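Local coordinates for protein decaprenyl diphosphate synthase (Rhodobacter capsulatus, PDB 3MZV) that probably elongates farnesyl diphosphate with isopentenyl diphosphate units, in a magnesium-dependent reaction, into a long all-trans polyprenyl diphosphate for quinone side chains, at residues B[78-83]-B[129-134]; B[199-204]-B[311-316]; B[209-214]-B[299-304]; B[246-251]-B[292-297]; B[262-267]-B[279-284]. All coordinates share one frame; numbering follows the deposited sequence. Where two conformers were deposited one is given.

How the contacts relate
Contact 1 closes first, pairing helix 74-96 with the end of helix 114-133, and it lies in series with the rest. The other four are nested. Contact 2 closes the widest loop of the four, from the start of helix 199-224 to the connection before helix 316-328. Inside it, contact 3 pairs helix 199-224 with helix 290-308. Contact 4, within that, sets helix 247-254 against an earlier part of helix 290-308, its segment adjoining that of contact 3. Contact 5, innermost, pairs helices 258-270 and 277-287 and touches contact 4 through Val249 CG1 and Trp264 CZ3, 4.0 Å apart. Contacts 1 and 5 lie on opposite sides of the chain's centre, about 45 Å between centres.

Contact 1 of 5, residues B[78-83]-B[129-134]; sequences LAATVE and FQLMTD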
# COMPACT_ATOMS: atom_id res chain seq x y z
N LEU B 78 3.59 9.32 15.42
CA LEU B 78 2.36 9.49 14.68
C LEU B 78 2.51 10.47 13.51
O LEU B 78 1.99 10.21 12.41
CB LEU B 78 1.25 10.00 15.64
CG LEU B 78 0.84 8.96 16.71
CD1 LEU B 78 -0.23 9.48 17.69
CD2 LEU B 78 0.32 7.74 16.03
N ALA B 79 3.19 11.58 13.76
CA ALA B 79 3.49 12.58 12.70
C ALA B 79 4.32 11.95 11.55
O ALA B 79 4.00 12.18 10.37
CB ALA B 79 4.15 13.80 13.25
N ALA B 80 5.33 11.14 11.90
CA ALA B 80 6.10 10.43 10.88
C ALA B 80 5.21 9.45 10.05
O ALA B 80 5.29 9.38 8.84
CB ALA B 80 7.24 9.70 11.50
N THR B 81 4.31 8.75 10.73
CA THR B 81 3.41 7.84 10.07
C THR B 81 2.47 8.55 9.10
O THR B 81 2.30 8.14 7.96
CB THR B 81 2.57 6.96 11.11
OG1 THR B 81 3.45 6.21 11.95
CG2 THR B 81 1.61 6.05 10.37
N VAL B 82 1.91 9.66 9.54
CA VAL B 82 1.08 10.51 8.68
C VAL B 82 1.87 10.96 7.42
O VAL B 82 1.38 10.89 6.31
CB VAL B 82 0.59 11.73 9.48
CG1 VAL B 82 0.04 12.81 8.56
CG2 VAL B 82 -0.49 11.28 10.46
N GLU B 83 3.11 11.33 7.59
CA GLU B 83 3.90 11.72 6.46
C GLU B 83 4.25 10.56 5.55
O GLU B 83 4.23 10.72 4.32
CB GLU B 83 5.17 12.39 6.91
CG GLU B 83 5.87 13.07 5.74
CD GLU B 83 5.28 14.39 5.32
OE1 GLU B 83 4.03 14.55 5.26
OE2 GLU B 83 6.09 15.29 5.01
N PHE B 129 3.25 1.45 9.53
CA PHE B 129 2.46 0.69 10.50
C PHE B 129 3.31 -0.06 11.50
O PHE B 129 2.94 -0.15 12.65
CB PHE B 129 1.38 -0.13 9.81
CG PHE B 129 0.21 0.71 9.51
CD1 PHE B 129 0.24 1.53 8.42
CD2 PHE B 129 -0.86 0.80 10.42
CE1 PHE B 129 -0.80 2.38 8.16
CE2 PHE B 129 -1.90 1.63 10.16
CZ PHE B 129 -1.86 2.44 9.01
N GLN B 130 4.46 -0.57 11.09
CA GLN B 130 5.37 -1.20 12.00
C GLN B 130 5.76 -0.22 13.09
O GLN B 130 5.70 -0.56 14.28
CB GLN B 130 6.60 -1.72 11.26
CG GLN B 130 7.51 -2.56 12.10
CD GLN B 130 8.78 -2.92 11.36
OE1 GLN B 130 9.20 -2.21 10.42
NE2 GLN B 130 9.39 -4.01 11.78
N LEU B 131 6.11 0.99 12.66
CA LEU B 131 6.48 2.07 13.56
C LEU B 131 5.36 2.38 14.58
O LEU B 131 5.66 2.51 15.78
CB LEU B 131 6.79 3.31 12.74
CG LEU B 131 7.08 4.62 13.48
CD1 LEU B 131 8.22 4.44 14.46
CD2 LEU B 131 7.38 5.71 12.50
N MET B 132 4.10 2.41 14.11
CA MET B 132 2.98 2.72 15.00
C MET B 132 2.82 1.77 16.16
O MET B 132 2.33 2.19 17.21
CB MET B 132 1.70 2.78 14.20
CG MET B 132 1.60 4.01 13.39
SD MET B 132 1.80 5.43 14.41
CE MET B 132 0.41 5.08 15.49
N THR B 133 3.24 0.52 15.99
CA THR B 133 3.14 -0.49 17.03
C THR B 133 4.03 -0.15 18.25
O THR B 133 3.72 -0.55 19.37
CB THR B 133 3.45 -1.91 16.52
OG1 THR B 133 4.85 -2.06 16.20
CG2 THR B 133 2.58 -2.23 15.32
N ASP B 134 5.09 0.62 18.03
CA ASP B 134 5.91 1.11 19.14
C ASP B 134 5.06 1.97 20.11
O ASP B 134 5.40 2.09 21.28
CB ASP B 134 7.06 1.98 18.64
CG ASP B 134 8.12 1.20 17.90
OD1 ASP B 134 7.99 -0.01 17.80
OD2 ASP B 134 9.07 1.85 17.39
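The hydroxyl of Thr81 faces Leu131 and Met132 while its OG1 is hydrogen-bonded to His77 O, one turn earlier on its own helix, and weakly to Ser128 O of the facing helix, just before segment 129-134. With OG1 beside its own backbone N (chi1 -59°), the group lies near the preceding turn, and CG2 is left anti to N. Across the contact Thr81 OG1 comes 4.0 Å from Leu131 CD2. The same methyl, Leu131 CD2, is 4.1 Å from Ala80 CB, so one branch of the leucine spans two successive residues of helix 74-96.

Met132 is deposited in two conformers, and what is said of it holds for one of them alone. In that copy its chain bends at chi2 and chi3 and appears to cross Thr81 at a slant, a detail that stays uncertain. Its contact with Leu78 is doubtful, because CE and CD2 are modelled closer than two carbons can sit.

Within segment 129-134, Gln130 O accepts twice, from Thr133 OG1 at 2.6 Å, which lies in the carbonyl plane, and from Thr133 N at 3.2 Å.

The short helix axes run antiparallel at 167° and approach to 9.4 Å. Helix 114-133 also reaches the dimer interface, where Phe129 meets Phe129 of the second subunit and Gln130 NE2 bonds Glu142 of that subunit. Such a buried antiparallel helix pair next to the subunit boundary fits the all-helical fold of dimeric trans-prenyl diphosphate synthases.

Contact 2 of 5, residues B[199-204]-B[311-316]; sequences EDQVQA and KLPDHP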
# COMPACT_ATOMS: atom_id res chain seq x y z
N GLU B 199 -12.76 13.68 25.00
CA GLU B 199 -13.29 13.27 23.71
C GLU B 199 -13.93 14.45 22.93
O GLU B 199 -13.85 14.48 21.71
CB GLU B 199 -14.26 12.08 23.86
CG GLU B 199 -13.58 10.71 24.20
CD GLU B 199 -12.43 10.37 23.22
OE1 GLU B 199 -12.59 10.61 22.00
OE2 GLU B 199 -11.37 9.89 23.69
N ASP B 200 -14.52 15.43 23.59
CA ASP B 200 -15.01 16.58 22.86
C ASP B 200 -13.90 17.39 22.17
O ASP B 200 -14.15 17.98 21.12
CB ASP B 200 -15.93 17.49 23.71
CG ASP B 200 -15.22 18.18 24.89
OD1 ASP B 200 -14.19 17.74 25.37
OD2 ASP B 200 -15.78 19.19 25.40
N GLN B 201 -12.71 17.41 22.76
CA GLN B 201 -11.56 18.03 22.12
C GLN B 201 -11.01 17.19 20.96
O GLN B 201 -10.61 17.74 19.93
CB GLN B 201 -10.45 18.36 23.14
CG GLN B 201 -10.87 19.51 24.12
CD GLN B 201 -9.83 19.82 25.18
OE1 GLN B 201 -8.62 19.68 24.96
NE2 GLN B 201 -10.30 20.24 26.35
N VAL B 202 -10.99 15.86 21.14
CA VAL B 202 -10.64 14.97 20.03
C VAL B 202 -11.55 15.21 18.85
O VAL B 202 -11.09 15.39 17.75
CB VAL B 202 -10.72 13.49 20.42
CG1 VAL B 202 -10.47 12.59 19.20
CG2 VAL B 202 -9.72 13.15 21.57
N GLN B 203 -12.87 15.25 19.10
CA GLN B 203 -13.82 15.50 18.04
C GLN B 203 -13.62 16.89 17.40
O GLN B 203 -13.68 17.01 16.18
CB GLN B 203 -15.27 15.30 18.55
CG GLN B 203 -16.33 15.52 17.47
CD GLN B 203 -16.30 14.45 16.39
OE1 GLN B 203 -16.02 13.27 16.67
NE2 GLN B 203 -16.56 14.87 15.13
N ALA B 204 -13.32 17.91 18.20
CA ALA B 204 -13.13 19.25 17.66
C ALA B 204 -11.88 19.25 16.78
O ALA B 204 -11.87 19.86 15.73
CB ALA B 204 -12.98 20.29 18.75
N LYS B 311 -13.54 24.86 20.94
CA LYS B 311 -13.59 23.91 22.07
C LYS B 311 -12.23 23.51 22.61
O LYS B 311 -12.15 22.77 23.58
CB LYS B 311 -14.38 22.64 21.71
CG LYS B 311 -15.91 22.88 21.45
CD LYS B 311 -16.18 23.21 19.97
CE LYS B 311 -17.64 22.89 19.60
NZ LYS B 311 -17.95 23.00 18.14
N LEU B 312 -11.16 24.03 22.03
CA LEU B 312 -9.82 23.65 22.44
C LEU B 312 -9.23 24.70 23.41
O LEU B 312 -9.72 25.83 23.45
CB LEU B 312 -8.98 23.43 21.19
CG LEU B 312 -9.62 22.35 20.28
CD1 LEU B 312 -8.94 22.29 18.96
CD2 LEU B 312 -9.61 20.98 20.95
N PRO B 313 -8.20 24.34 24.18
CA PRO B 313 -7.67 25.28 25.17
C PRO B 313 -6.99 26.46 24.52
O PRO B 313 -6.48 26.34 23.39
CB PRO B 313 -6.65 24.45 25.96
CG PRO B 313 -6.52 23.20 25.33
CD PRO B 313 -7.58 23.01 24.31
N ASP B 314 -6.97 27.59 25.22
CA ASP B 314 -6.42 28.80 24.63
C ASP B 314 -4.88 28.82 24.76
O ASP B 314 -4.32 29.57 25.55
CB ASP B 314 -7.08 30.05 25.25
CG ASP B 314 -6.82 31.28 24.44
OD1 ASP B 314 -6.46 31.13 23.24
OD2 ASP B 314 -7.00 32.40 24.98
N HIS B 315 -4.22 28.02 23.93
CA HIS B 315 -2.80 27.76 23.91
C HIS B 315 -2.27 28.53 22.67
O HIS B 315 -3.01 28.75 21.71
CB HIS B 315 -2.61 26.24 23.75
CG HIS B 315 -1.20 25.75 23.82
ND1 HIS B 315 -0.32 25.85 22.76
CD2 HIS B 315 -0.51 25.15 24.82
CE1 HIS B 315 0.85 25.35 23.11
NE2 HIS B 315 0.77 24.93 24.36
N PRO B 316 -1.00 28.93 22.68
CA PRO B 316 -0.49 29.61 21.48
C PRO B 316 -0.72 28.79 20.19
O PRO B 316 -0.84 29.36 19.12
CB PRO B 316 1.00 29.79 21.77
CG PRO B 316 1.14 29.64 23.28
CD PRO B 316 0.02 28.78 23.73
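Helix-to-loop packing at the N-terminal end of helix 199-224, within the all-helical isoprenoid synthase fold, sets Gln201 and Ala204 against Lys311, Leu312 and Pro313 of the connection between the last two helices of the chain. Gln201 is central. Its CG lies beside its own backbone N (chi1 -68°), and the chain beyond runs extended past Leu312, the two side chains sliding by one another in opposite directions. Leu312 CD2 is the branch that touches, 3.5 Å from Gln201 CB and likewise 3.5 Å from Gln201 O, so it rests against both the root of the side chain and the backbone. Further out, Gln201 CG is 3.5 Å from Lys311 O.

In this fold, helix 199-224 carries the second aspartate-rich motif at its far end, opposite the present contact. No hydrogen bond crosses between the segments, and the evidence is one of packing. The chain continues from here to helix 316-328, whose N-cap is His315, with ND1 bonded to Leu317 N.

Ala204 CB, one turn on from Gln201, points toward the connection and meets two residues at once: Lys311 CB at 4.0 Å and Leu312 CD2 at 4.1 Å. The lysine touches through its root, since its chain bends at chi2 and its end leads away. At the tip of Gln201 the carbonyl oxygen OE1 lies 3.5 Å from Pro313 CD, the Gln201 and Pro313 side chains crossing at a slant.

Contact 3 of 5, residues B[209-214]-B[299-304]; sequences GDALGI and IGWTDT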
# COMPACT_ATOMS: atom_id res chain seq x y z
N GLY B 209 -9.51 19.49 11.37
CA GLY B 209 -8.72 18.93 10.33
C GLY B 209 -9.53 18.62 9.09
O GLY B 209 -9.07 18.87 7.99
N ASP B 210 -10.72 18.04 9.26
CA ASP B 210 -11.62 17.72 8.16
C ASP B 210 -11.95 18.98 7.34
O ASP B 210 -11.79 19.00 6.15
CB ASP B 210 -12.92 17.10 8.72
CG ASP B 210 -13.98 16.84 7.67
OD1 ASP B 210 -13.79 15.98 6.78
OD2 ASP B 210 -15.04 17.50 7.76
N ALA B 211 -12.39 20.03 8.02
CA ALA B 211 -12.70 21.30 7.34
C ALA B 211 -11.48 21.93 6.64
O ALA B 211 -11.55 22.46 5.53
CB ALA B 211 -13.32 22.30 8.37
N LEU B 212 -10.34 21.95 7.31
CA LEU B 212 -9.16 22.53 6.70
C LEU B 212 -8.76 21.76 5.46
O LEU B 212 -8.27 22.36 4.49
CB LEU B 212 -7.98 22.58 7.71
CG LEU B 212 -6.69 23.34 7.40
CD1 LEU B 212 -6.90 24.81 7.58
CD2 LEU B 212 -5.60 22.80 8.36
N GLY B 213 -8.84 20.43 5.51
CA GLY B 213 -8.44 19.60 4.38
C GLY B 213 -9.37 19.78 3.19
O GLY B 213 -8.91 19.89 2.05
N ILE B 214 -10.68 19.85 3.47
CA ILE B 214 -11.66 20.20 2.47
C ILE B 214 -11.32 21.57 1.83
O ILE B 214 -11.18 21.63 0.62
CB ILE B 214 -13.06 20.19 3.01
CG1 ILE B 214 -13.49 18.78 3.30
CG2 ILE B 214 -14.04 20.84 1.94
CD1 ILE B 214 -14.68 18.68 4.20
N ILE B 299 -13.66 29.34 1.47
CA ILE B 299 -13.54 30.21 2.62
C ILE B 299 -14.61 29.84 3.68
O ILE B 299 -14.35 29.94 4.89
CB ILE B 299 -13.46 31.69 2.27
CG1 ILE B 299 -14.80 32.21 1.75
CG2 ILE B 299 -12.30 31.97 1.26
CD1 ILE B 299 -14.81 33.73 1.48
N GLY B 300 -15.74 29.30 3.23
CA GLY B 300 -16.77 28.77 4.13
C GLY B 300 -16.25 27.62 4.99
O GLY B 300 -16.49 27.57 6.21
N TRP B 301 -15.52 26.69 4.35
CA TRP B 301 -14.96 25.56 5.06
C TRP B 301 -13.93 26.05 6.09
O TRP B 301 -13.81 25.45 7.14
CB TRP B 301 -14.40 24.49 4.08
CG TRP B 301 -15.51 23.57 3.60
CD1 TRP B 301 -16.12 23.52 2.36
CD2 TRP B 301 -16.15 22.58 4.39
NE1 TRP B 301 -17.09 22.54 2.35
CE2 TRP B 301 -17.15 21.97 3.58
CE3 TRP B 301 -16.01 22.16 5.71
CZ2 TRP B 301 -17.97 20.92 4.05
CZ3 TRP B 301 -16.83 21.15 6.17
CH2 TRP B 301 -17.79 20.54 5.34
N THR B 302 -13.20 27.14 5.80
CA THR B 302 -12.24 27.66 6.80
C THR B 302 -13.00 28.26 7.98
O THR B 302 -12.54 28.21 9.11
CB THR B 302 -11.24 28.66 6.26
OG1 THR B 302 -11.92 29.83 5.85
CG2 THR B 302 -10.40 28.08 5.10
N ASP B 303 -14.19 28.82 7.74
CA ASP B 303 -15.05 29.25 8.86
C ASP B 303 -15.43 28.08 9.75
O ASP B 303 -15.36 28.18 10.97
CB ASP B 303 -16.35 29.88 8.38
CG ASP B 303 -17.22 30.38 9.53
OD1 ASP B 303 -16.78 31.31 10.22
OD2 ASP B 303 -18.35 29.86 9.72
N THR B 304 -15.87 26.99 9.13
CA THR B 304 -16.20 25.81 9.85
C THR B 304 -14.97 25.30 10.64
O THR B 304 -15.12 24.91 11.76
CB THR B 304 -16.74 24.71 8.91
OG1 THR B 304 -17.90 25.23 8.23
CG2 THR B 304 -17.15 23.47 9.69
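A first torsion of -84° sets Trp301 CG beside its own backbone N. The indole lies against Ile214, whose CG2 is anti to the backbone N of that residue. Ile214 CG2 stands over one face of the five-membered ring, 3.4 Å from its centroid and only 7° off the normal, which meets the geometry of a CH-pi contact. The other branch follows the indole outward: Ile214 CD1 is 3.8 Å from Trp301 CZ3 and equally far from CH2. Ala211 CB instead sits at the ring edge, near its plane, 3.8 Å from Trp301 CE3. The same methyl is 3.4 Å from Trp301 O, so the small residue allows the backbones close together, with the CA atoms of Ala211 and Trp301 5.3 Å apart. Thr304 CG2, one turn further, lies 4.2 Å from Ala211 CB.

The short axes come within 7.9 Å and run antiparallel at 166°. Helix 169-194 borders this pair: Arg177 touches the indole and forms a salt bridge with Asp210, while Ile176 and Ala181 pack on Ile214. Leu212, whose CB points away from segment 299-304, packs on Leu324, Ala325 and Val328 of helix 316-328.

Contact 4 of 5, residues B[246-251]-B[292-297]; sequences TMPVIK and EATRLA
Met247 and Thr294 slide past each other in opposite directions, whereas the Pro248 ring crosses Thr294 at about a right angle. The threonine touches these two successive residues at the start of helix 247-254 with one atom: its OG1 is 3.7 Å from both Met247 CG and Pro248 CD, contacts without a hydrogen bond. The hydroxyl's polar partner is Thr290 O, one turn earlier. Thr290 OG1, two residues before segment 292-297, bonds Pro248 O and so ties the two helices.

Met247 reaches across to Ala297. Its CG is anti to the backbone N (chi1 -165°), and the chain stays straight to SD, which meets Ala297 CB at 3.4 Å; a bend at chi3 turns CE, still 3.9 Å from that methyl. Lys251 runs straight as far as CE, and its CD is 3.6 Å from Ala293 CB. Past that point its NZ forms a salt bridge with Glu169. The aliphatic part thus packs while the charge goes to helix 169-194.

The segments' axes cross at 128° with a closest approach of 9.4 Å. Around the pair, Thr294 also rests on Ile218 and Leu222 of helix 199-224, the helix bearing the second aspartate-rich motif of this family; Met247 touches Tyr172 of helix 169-194, and Met285 of helix 277-287 packs on Pro248.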
# COMPACT_ATOMS: atom_id res chain seq x y z
N THR B 246 -14.74 18.54 -10.85
CA THR B 246 -14.50 19.34 -9.65
C THR B 246 -15.55 20.44 -9.55
O THR B 246 -16.20 20.76 -10.54
CB THR B 246 -13.06 19.92 -9.65
OG1 THR B 246 -12.85 20.80 -10.75
CG2 THR B 246 -12.00 18.77 -9.68
N MET B 247 -15.66 21.05 -8.37
CA MET B 247 -16.71 22.02 -8.09
C MET B 247 -16.97 23.05 -9.22
O MET B 247 -18.13 23.25 -9.57
CB MET B 247 -16.47 22.73 -6.74
CG MET B 247 -17.63 23.46 -6.23
SD MET B 247 -17.42 24.16 -4.50
CE MET B 247 -18.23 22.80 -3.59
N PRO B 248 -15.93 23.72 -9.77
CA PRO B 248 -16.23 24.80 -10.73
C PRO B 248 -16.86 24.24 -12.01
O PRO B 248 -17.65 24.89 -12.67
CB PRO B 248 -14.86 25.39 -11.05
CG PRO B 248 -13.91 24.70 -10.15
CD PRO B 248 -14.51 23.67 -9.41
N VAL B 249 -16.51 23.00 -12.36
CA VAL B 249 -17.15 22.33 -13.49
C VAL B 249 -18.53 21.89 -13.15
O VAL B 249 -19.45 22.15 -13.90
CB VAL B 249 -16.35 21.13 -14.01
CG1 VAL B 249 -17.07 20.44 -15.21
CG2 VAL B 249 -14.93 21.55 -14.36
N ILE B 250 -18.69 21.16 -12.03
CA ILE B 250 -20.02 20.66 -11.63
C ILE B 250 -21.07 21.80 -11.59
O ILE B 250 -22.19 21.66 -12.06
CB ILE B 250 -19.93 20.00 -10.24
CG1 ILE B 250 -19.09 18.73 -10.32
CG2 ILE B 250 -21.32 19.73 -9.67
CD1 ILE B 250 -18.59 18.27 -8.89
N LYS B 251 -20.69 22.90 -10.97
CA LYS B 251 -21.60 24.05 -10.84
C LYS B 251 -21.96 24.63 -12.22
O LYS B 251 -23.08 25.02 -12.43
CB LYS B 251 -21.00 25.13 -9.97
CG LYS B 251 -21.02 24.81 -8.49
CD LYS B 251 -20.49 25.98 -7.67
CE LYS B 251 -20.48 25.71 -6.15
NZ LYS B 251 -21.86 25.57 -5.61
N GLU B 292 -16.20 32.13 -8.44
CA GLU B 292 -16.50 32.84 -7.19
C GLU B 292 -17.24 31.92 -6.23
O GLU B 292 -16.97 31.90 -5.05
CB GLU B 292 -17.30 34.11 -7.48
CG GLU B 292 -17.66 34.93 -6.21
CD GLU B 292 -16.44 35.39 -5.40
OE1 GLU B 292 -15.31 35.45 -5.90
OE2 GLU B 292 -16.61 35.70 -4.23
N ALA B 293 -18.16 31.11 -6.76
CA ALA B 293 -18.90 30.21 -5.91
C ALA B 293 -17.96 29.19 -5.26
O ALA B 293 -18.12 28.85 -4.09
CB ALA B 293 -20.02 29.46 -6.77
N THR B 294 -16.95 28.72 -6.01
CA THR B 294 -15.99 27.76 -5.45
C THR B 294 -15.12 28.47 -4.41
O THR B 294 -14.82 27.88 -3.40
CB THR B 294 -15.15 27.15 -6.58
OG1 THR B 294 -16.04 26.53 -7.53
CG2 THR B 294 -14.10 26.15 -6.06
N ARG B 295 -14.74 29.71 -4.67
CA ARG B 295 -14.01 30.51 -3.69
C ARG B 295 -14.78 30.58 -2.38
O ARG B 295 -14.24 30.34 -1.30
CB ARG B 295 -13.73 31.90 -4.23
CG ARG B 295 -12.75 32.68 -3.40
CD ARG B 295 -12.61 34.07 -3.94
NE ARG B 295 -13.62 34.95 -3.35
CZ ARG B 295 -13.54 35.51 -2.15
NH1 ARG B 295 -14.52 36.30 -1.74
NH2 ARG B 295 -12.50 35.31 -1.34
N LEU B 296 -16.07 30.94 -2.46
CA LEU B 296 -16.93 30.94 -1.28
C LEU B 296 -16.98 29.61 -0.55
O LEU B 296 -16.99 29.60 0.67
CB LEU B 296 -18.37 31.36 -1.64
CG LEU B 296 -18.59 32.81 -2.10
CD1 LEU B 296 -20.11 33.04 -2.29
CD2 LEU B 296 -18.04 33.76 -1.12
N ALA B 297 -17.04 28.49 -1.27
CA ALA B 297 -17.11 27.17 -0.63
C ALA B 297 -15.83 26.97 0.20
O ALA B 297 -15.89 26.57 1.37
CB ALA B 297 -17.22 26.05 -1.68

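Contact 5 of 5, residues B[262-267]-B[279-284]; sequences AFWKRV and EHAMAL
Two aromatic rings, Phe263 and Trp264, meet Ala281 and Leu284 from the neighbouring helix. One face of the indole is occupied from within its own helix by Phe263 CD2, 3.8 Å above the plane and over the ring's centre. The phenyl ring has Val267 CG2 over one face, toward the rim.

The motif is an antiparallel helical hairpin: helices 258-270 and 277-287 are joined by a short connection, and their segments cross at -142°. The axes stay 11.4 Å apart, a wide spacing, bridged by Phe263 and Trp264 from one side and Leu284 from the other.

Phe263 CG is anti to the backbone N (chi1 167°), and its CB points toward the second helix. Leu284 runs antiparallel to each of the two aromatic side chains as it passes them and approaches with one methyl: CD1 is 3.6 Å from Phe263 CD2 and 3.7 Å from Trp264 NE1. The side chains of His280 and Phe263 cross at about a right angle, His280 CB lying 4.0 Å from Phe263 CE1. Ala281 N lies 3.8 Å from Phe263 CZ, a packing contact. No hydrogen bond crosses between the segments.

A polar tie lies near the turn of the hairpin, where Arg266 NH2 forms a salt bridge with Asp277. Trp264 also touches Val249, Ala252 and Val253 of helix 247-254, and Ala281 touches Phe240, so the hairpin is joined to the body of the all-helical fold through its buried residues. At the far corner of the indole, Trp264 CH2 rests 3.7 Å from Ala281 CB.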
# COMPACT_ATOMS: atom_id res chain seq x y z
N ALA B 262 -23.86 20.49 -24.46
CA ALA B 262 -23.14 19.88 -25.56
C ALA B 262 -21.63 20.19 -25.53
O ALA B 262 -20.81 19.32 -25.81
CB ALA B 262 -23.77 20.25 -26.95
N PHE B 263 -21.27 21.41 -25.19
CA PHE B 263 -19.86 21.75 -24.98
C PHE B 263 -19.24 20.90 -23.86
O PHE B 263 -18.20 20.29 -24.06
CB PHE B 263 -19.69 23.20 -24.58
CG PHE B 263 -18.33 23.54 -24.06
CD1 PHE B 263 -17.25 23.65 -24.93
CD2 PHE B 263 -18.10 23.64 -22.71
CE1 PHE B 263 -15.99 23.93 -24.46
CE2 PHE B 263 -16.83 23.95 -22.22
CZ PHE B 263 -15.77 24.09 -23.11
N TRP B 264 -19.89 20.87 -22.72
CA TRP B 264 -19.39 20.06 -21.59
C TRP B 264 -19.32 18.58 -21.96
O TRP B 264 -18.37 17.88 -21.59
CB TRP B 264 -20.21 20.26 -20.31
CG TRP B 264 -20.07 21.64 -19.77
CD1 TRP B 264 -21.04 22.54 -19.67
CD2 TRP B 264 -18.88 22.26 -19.25
NE1 TRP B 264 -20.56 23.72 -19.16
CE2 TRP B 264 -19.24 23.57 -18.86
CE3 TRP B 264 -17.55 21.83 -19.05
CZ2 TRP B 264 -18.34 24.46 -18.31
CZ3 TRP B 264 -16.65 22.70 -18.49
CH2 TRP B 264 -17.03 24.02 -18.15
N LYS B 265 -20.31 18.09 -22.69
CA LYS B 265 -20.33 16.71 -23.14
C LYS B 265 -19.10 16.40 -24.02
O LYS B 265 -18.41 15.35 -23.83
CB LYS B 265 -21.61 16.46 -23.92
CG LYS B 265 -22.18 15.08 -23.82
CD LYS B 265 -23.62 15.00 -24.45
CE LYS B 265 -24.68 15.84 -23.65
NZ LYS B 265 -25.57 14.98 -22.74
N ARG B 266 -18.84 17.30 -24.96
CA ARG B 266 -17.71 17.21 -25.86
C ARG B 266 -16.39 17.13 -25.12
O ARG B 266 -15.66 16.16 -25.29
CB ARG B 266 -17.67 18.40 -26.86
CG ARG B 266 -16.50 18.38 -27.81
CD ARG B 266 -16.67 19.34 -28.95
NE ARG B 266 -16.53 20.73 -28.53
CZ ARG B 266 -15.37 21.34 -28.28
NH1 ARG B 266 -15.36 22.62 -27.94
NH2 ARG B 266 -14.21 20.67 -28.38
N VAL B 267 -16.12 18.10 -24.28
CA VAL B 267 -14.81 18.25 -23.69
C VAL B 267 -14.60 17.37 -22.44
O VAL B 267 -13.46 17.01 -22.15
CB VAL B 267 -14.42 19.76 -23.36
CG1 VAL B 267 -14.43 20.67 -24.59
CG2 VAL B 267 -15.28 20.33 -22.27
N GLU B 279 -10.04 27.79 -22.16
CA GLU B 279 -10.48 29.19 -22.03
C GLU B 279 -11.98 29.31 -22.22
O GLU B 279 -12.62 30.07 -21.52
CB GLU B 279 -9.72 30.10 -22.97
CG GLU B 279 -8.18 30.09 -22.66
CD GLU B 279 -7.38 28.97 -23.37
OE1 GLU B 279 -7.89 27.87 -23.68
OE2 GLU B 279 -6.17 29.21 -23.61
N HIS B 280 -12.54 28.51 -23.14
CA HIS B 280 -13.99 28.48 -23.31
C HIS B 280 -14.64 27.99 -22.04
O HIS B 280 -15.66 28.52 -21.64
CB HIS B 280 -14.41 27.58 -24.46
CG HIS B 280 -14.05 28.11 -25.81
ND1 HIS B 280 -14.41 29.37 -26.23
CD2 HIS B 280 -13.40 27.54 -26.86
CE1 HIS B 280 -13.96 29.57 -27.46
NE2 HIS B 280 -13.35 28.48 -27.87
N ALA B 281 -14.06 26.99 -21.38
CA ALA B 281 -14.65 26.44 -20.16
C ALA B 281 -14.63 27.52 -19.07
O ALA B 281 -15.62 27.72 -18.35
CB ALA B 281 -13.90 25.18 -19.70
N MET B 282 -13.49 28.18 -18.95
CA MET B 282 -13.33 29.27 -17.98
C MET B 282 -14.37 30.39 -18.24
O MET B 282 -14.92 30.95 -17.31
CB MET B 282 -11.88 29.85 -18.04
CG MET B 282 -10.83 28.94 -17.36
SD MET B 282 -9.08 29.32 -17.86
CE MET B 282 -8.33 28.06 -16.91
N ALA B 283 -14.67 30.68 -19.50
CA ALA B 283 -15.64 31.70 -19.84
C ALA B 283 -17.04 31.30 -19.36
O ALA B 283 -17.78 32.15 -18.83
CB ALA B 283 -15.65 32.01 -21.32
N LEU B 284 -17.39 30.02 -19.50
CA LEU B 284 -18.69 29.56 -18.99
C LEU B 284 -18.75 29.62 -17.46
O LEU B 284 -19.79 29.98 -16.86
CB LEU B 284 -19.03 28.14 -19.45
CG LEU B 284 -19.30 28.00 -20.98
CD1 LEU B 284 -19.71 26.58 -21.31
CD2 LEU B 284 -20.39 29.06 -21.46